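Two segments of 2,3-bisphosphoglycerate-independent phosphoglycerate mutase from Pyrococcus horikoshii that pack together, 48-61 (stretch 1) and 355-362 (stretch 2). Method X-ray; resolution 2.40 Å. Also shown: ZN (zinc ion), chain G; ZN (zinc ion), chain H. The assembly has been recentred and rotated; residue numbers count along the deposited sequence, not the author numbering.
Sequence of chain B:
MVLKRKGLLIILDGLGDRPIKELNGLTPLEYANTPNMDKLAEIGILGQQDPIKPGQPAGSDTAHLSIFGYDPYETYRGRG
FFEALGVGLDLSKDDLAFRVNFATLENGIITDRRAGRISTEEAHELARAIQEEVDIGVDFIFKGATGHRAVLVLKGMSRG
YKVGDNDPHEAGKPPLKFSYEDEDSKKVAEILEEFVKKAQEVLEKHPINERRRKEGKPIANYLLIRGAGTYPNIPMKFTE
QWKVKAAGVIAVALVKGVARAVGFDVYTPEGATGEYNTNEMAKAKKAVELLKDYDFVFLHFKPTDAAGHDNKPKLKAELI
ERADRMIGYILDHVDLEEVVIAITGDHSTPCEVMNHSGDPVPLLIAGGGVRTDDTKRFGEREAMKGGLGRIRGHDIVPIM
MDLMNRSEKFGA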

# COMPACT_ATOMS: atom_id res chain seq x y z
N GLN B 48 5.52 17.15 -9.55
CA GLN B 48 6.26 16.18 -10.35
C GLN B 48 7.60 16.82 -10.64
O GLN B 48 7.67 18.02 -10.95
CB GLN B 48 5.58 15.93 -11.71
CG GLN B 48 4.12 15.59 -11.67
CD GLN B 48 3.59 15.25 -13.07
OE1 GLN B 48 3.75 14.13 -13.54
NE2 GLN B 48 2.97 16.23 -13.73
N GLN B 49 8.67 16.05 -10.55
CA GLN B 49 9.98 16.64 -10.83
C GLN B 49 10.73 15.83 -11.87
O GLN B 49 10.68 14.60 -11.87
CB GLN B 49 10.83 16.75 -9.56
CG GLN B 49 11.22 15.42 -8.92
CD GLN B 49 12.58 14.90 -9.38
OE1 GLN B 49 13.20 15.43 -10.31
NE2 GLN B 49 13.04 13.84 -8.73
N ASP B 50 11.38 16.56 -12.78
CA ASP B 50 12.21 15.94 -13.80
C ASP B 50 13.63 16.09 -13.27
O ASP B 50 14.11 17.20 -13.08
CB ASP B 50 12.08 16.69 -15.14
CG ASP B 50 10.72 16.48 -15.79
OD1 ASP B 50 10.33 15.30 -16.01
OD2 ASP B 50 10.04 17.49 -16.09
N PRO B 51 14.29 14.96 -12.96
CA PRO B 51 15.67 15.05 -12.44
C PRO B 51 16.50 15.92 -13.39
O PRO B 51 17.20 16.84 -12.97
CB PRO B 51 16.15 13.60 -12.45
CG PRO B 51 14.86 12.81 -12.22
CD PRO B 51 13.83 13.55 -13.05
N ILE B 52 16.41 15.64 -14.69
CA ILE B 52 17.18 16.41 -15.67
C ILE B 52 16.28 17.29 -16.54
O ILE B 52 16.44 18.50 -16.59
CB ILE B 52 18.02 15.45 -16.55
CG1 ILE B 52 19.00 14.68 -15.65
CG2 ILE B 52 18.79 16.24 -17.62
CD1 ILE B 52 19.86 13.68 -16.38
N LYS B 53 15.33 16.66 -17.23
CA LYS B 53 14.40 17.37 -18.10
C LYS B 53 13.38 16.36 -18.63
O LYS B 53 13.61 15.15 -18.57
CB LYS B 53 15.14 18.05 -19.26
CG LYS B 53 15.98 17.11 -20.13
CD LYS B 53 16.61 17.87 -21.32
CE LYS B 53 17.45 16.92 -22.19
NZ LYS B 53 17.96 17.54 -23.45
N PRO B 54 12.24 16.84 -19.15
CA PRO B 54 11.19 15.95 -19.68
C PRO B 54 11.71 14.82 -20.59
O PRO B 54 12.42 15.07 -21.59
CB PRO B 54 10.27 16.92 -20.44
CG PRO B 54 10.41 18.19 -19.65
CD PRO B 54 11.90 18.26 -19.37
N GLY B 55 11.37 13.59 -20.23
CA GLY B 55 11.77 12.43 -21.01
C GLY B 55 13.24 12.05 -21.04
O GLY B 55 13.63 11.20 -21.84
N GLN B 56 14.06 12.66 -20.18
CA GLN B 56 15.49 12.33 -20.16
C GLN B 56 15.90 11.47 -18.94
O GLN B 56 15.93 11.95 -17.81
CB GLN B 56 16.32 13.62 -20.16
CG GLN B 56 17.82 13.39 -20.02
CD GLN B 56 18.40 12.51 -21.12
OE1 GLN B 56 18.46 12.91 -22.28
NE2 GLN B 56 18.84 11.31 -20.75
N PRO B 57 16.22 10.18 -19.18
CA PRO B 57 16.62 9.31 -18.05
C PRO B 57 17.94 9.80 -17.45
O PRO B 57 18.87 10.20 -18.17
CB PRO B 57 16.79 7.93 -18.71
CG PRO B 57 15.94 8.00 -19.95
CD PRO B 57 16.19 9.42 -20.44
N ALA B 58 18.01 9.77 -16.12
CA ALA B 58 19.20 10.19 -15.40
C ALA B 58 19.86 9.01 -14.70
O ALA B 58 19.16 8.16 -14.11
CB ALA B 58 18.84 11.24 -14.37
N GLY B 59 21.19 8.95 -14.76
CA GLY B 59 21.91 7.90 -14.05
C GLY B 59 21.76 8.27 -12.58
O GLY B 59 21.41 9.41 -12.26
N SER B 60 22.03 7.33 -11.67
CA SER B 60 21.88 7.62 -10.24
C SER B 60 22.74 8.80 -9.74
O SER B 60 22.29 9.58 -8.90
CB SER B 60 22.21 6.37 -9.41
OG SER B 60 21.45 6.33 -8.21
N ASP B 61 23.96 8.93 -10.27
CA ASP B 61 24.86 10.01 -9.84
C ASP B 61 24.39 11.41 -10.30
O ASP B 61 24.33 12.34 -9.48
CB ASP B 61 26.30 9.73 -10.34
CG ASP B 61 26.36 9.39 -11.83
OD1 ASP B 61 25.28 9.27 -12.46
OD2 ASP B 61 27.49 9.25 -12.36
N ASN B 355 14.86 -0.49 -16.13
CA ASN B 355 15.97 0.45 -16.10
C ASN B 355 15.38 1.84 -15.90
O ASN B 355 14.16 2.02 -15.98
CB ASN B 355 16.76 0.40 -17.41
CG ASN B 355 18.24 0.70 -17.20
OD1 ASN B 355 18.61 1.70 -16.57
ND2 ASN B 355 19.09 -0.17 -17.74
N HIS B 356 16.23 2.83 -15.65
CA HIS B 356 15.79 4.21 -15.44
C HIS B 356 15.04 4.74 -16.66
O HIS B 356 15.45 4.52 -17.80
CB HIS B 356 16.99 5.12 -15.17
CG HIS B 356 17.80 4.71 -13.98
ND1 HIS B 356 18.82 5.50 -13.47
CD2 HIS B 356 17.77 3.59 -13.20
CE1 HIS B 356 19.38 4.89 -12.43
NE2 HIS B 356 18.76 3.73 -12.25
N SER B 357 13.95 5.46 -16.41
CA SER B 357 13.16 6.06 -17.49
C SER B 357 13.23 7.58 -17.30
O SER B 357 13.78 8.07 -16.31
CB SER B 357 11.69 5.64 -17.40
OG SER B 357 11.05 6.29 -16.30
N GLY B 358 12.65 8.31 -18.25
CA GLY B 358 12.64 9.76 -18.18
C GLY B 358 11.35 10.28 -17.55
O GLY B 358 11.19 11.49 -17.39
N ASP B 359 10.44 9.37 -17.20
CA ASP B 359 9.17 9.76 -16.57
C ASP B 359 9.45 10.61 -15.32
O ASP B 359 10.30 10.26 -14.50
CB ASP B 359 8.37 8.51 -16.16
CG ASP B 359 8.05 7.61 -17.34
OD1 ASP B 359 7.24 8.01 -18.21
OD2 ASP B 359 8.62 6.49 -17.40
N PRO B 360 8.75 11.74 -15.17
CA PRO B 360 8.94 12.62 -14.00
C PRO B 360 8.65 11.83 -12.73
O PRO B 360 8.04 10.77 -12.79
CB PRO B 360 7.92 13.76 -14.25
CG PRO B 360 6.82 13.07 -15.06
CD PRO B 360 7.64 12.22 -16.02
N VAL B 361 9.08 12.33 -11.58
CA VAL B 361 8.91 11.60 -10.33
C VAL B 361 7.99 12.31 -9.34
O VAL B 361 8.09 13.52 -9.14
CB VAL B 361 10.29 11.36 -9.66
CG1 VAL B 361 10.13 10.46 -8.44
CG2 VAL B 361 11.24 10.73 -10.66
N PRO B 362 7.10 11.55 -8.69
CA PRO B 362 6.20 12.19 -7.72
C PRO B 362 7.01 12.81 -6.59
O PRO B 362 8.03 12.25 -6.15
CB PRO B 362 5.30 11.02 -7.26
CG PRO B 362 6.17 9.82 -7.47
CD PRO B 362 6.85 10.10 -8.78
ZN ZN G . 18.93 5.76 -8.31
ZN ZN H . 18.86 1.97 -10.80

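Segments far apart in sequence often join through a few well-aimed hydrogen bonds, with close packing filling the space between them. The contact between residues 48-61 and 355-362 of this phosphoglycerate mutase is a compact example: three hydrogen bonds cross it, and the two stretches together bury 589 Å² against each other.

Two of these bonds belong to the backbone. Gln 49 and Val 361 form a hydrogen-bonded pair of an antiparallel sheet, in which each residue both gives and receives: Val 361 N donates to Gln 49 O at 2.8 Å, and Gln 49 N donates to Val 361 O at 3.0 Å, with angles at hydrogen of 163° and 157°. Such nearly straight, reciprocal bonds fix the register of the strands. The next pair, Gln 48 with Pro 362, is of the non-hydrogen-bonded kind, a position that suits proline, whose nitrogen has no hydrogen to offer. Beside it, Gln 48 CA lies 3.4 Å from Val 361 O, a CA-H...O contact that supplements the conventional bonds.

The third bond is made by a side chain. His 356 points toward the first stretch, and its ND1 donates to Ala 58 O at 2.8 Å and 162°. The carbonyl oxygen lies at the ring edge, near its plane, where the N-H is directed. The other ring nitrogen, His 356 NE2, binds the zinc ion of chain H at 2.3 Å, so one imidazole serves both as a metal ligand and as a donor to the backbone, a pairing that helps orient a metal-binding histidine. Ser 60 N also lies at the ring edge, 3.7 Å from His 356 CE1. Ser 60 is in the first turn of a helix for which Gly 59 occupies the N-cap position; Ser 60 OG lies 2.6 Å from the zinc ion of chain G and binds it.

Between the sheet pairing and the histidine, the two stretches meet mostly by shape. Lys 53 to Gln 56 form a type II turn, closed by Gln 56 N donating to Lys 53 O at 3.0 Å, and the positive phi of Gly 55 favours glycine there. This turn brings Gly 55 close to Gly 358, with their CA atoms 4.0 Å apart. The missing side chain at Gly 358 matters: an ideal CB would point toward the first stretch and fall 2.3 Å from Gly 55 C and 2.7 Å from Gln 56 N, both clashes. Alongside, Pro 57 CG packs 3.7 Å from Gly 358 N, while Pro 57 CA makes a CA-H...O contact of 3.6 Å with Ser 357 O.

Pro 360 fills the space next to the strands. Pro 360 CB lies 3.4 Å from Asp 50 OD1, and Pro 360 CG 3.6 Å from Gln 48 OE1, so polar side chains rest against the proline ring. Val 361 shares a face of the sheet with Gln 49, whose NE2 comes within 3.8 Å of Val 361 CB. Pro 51 CG and Val 361 CG2 make a looser apolar contact at 4.5 Å.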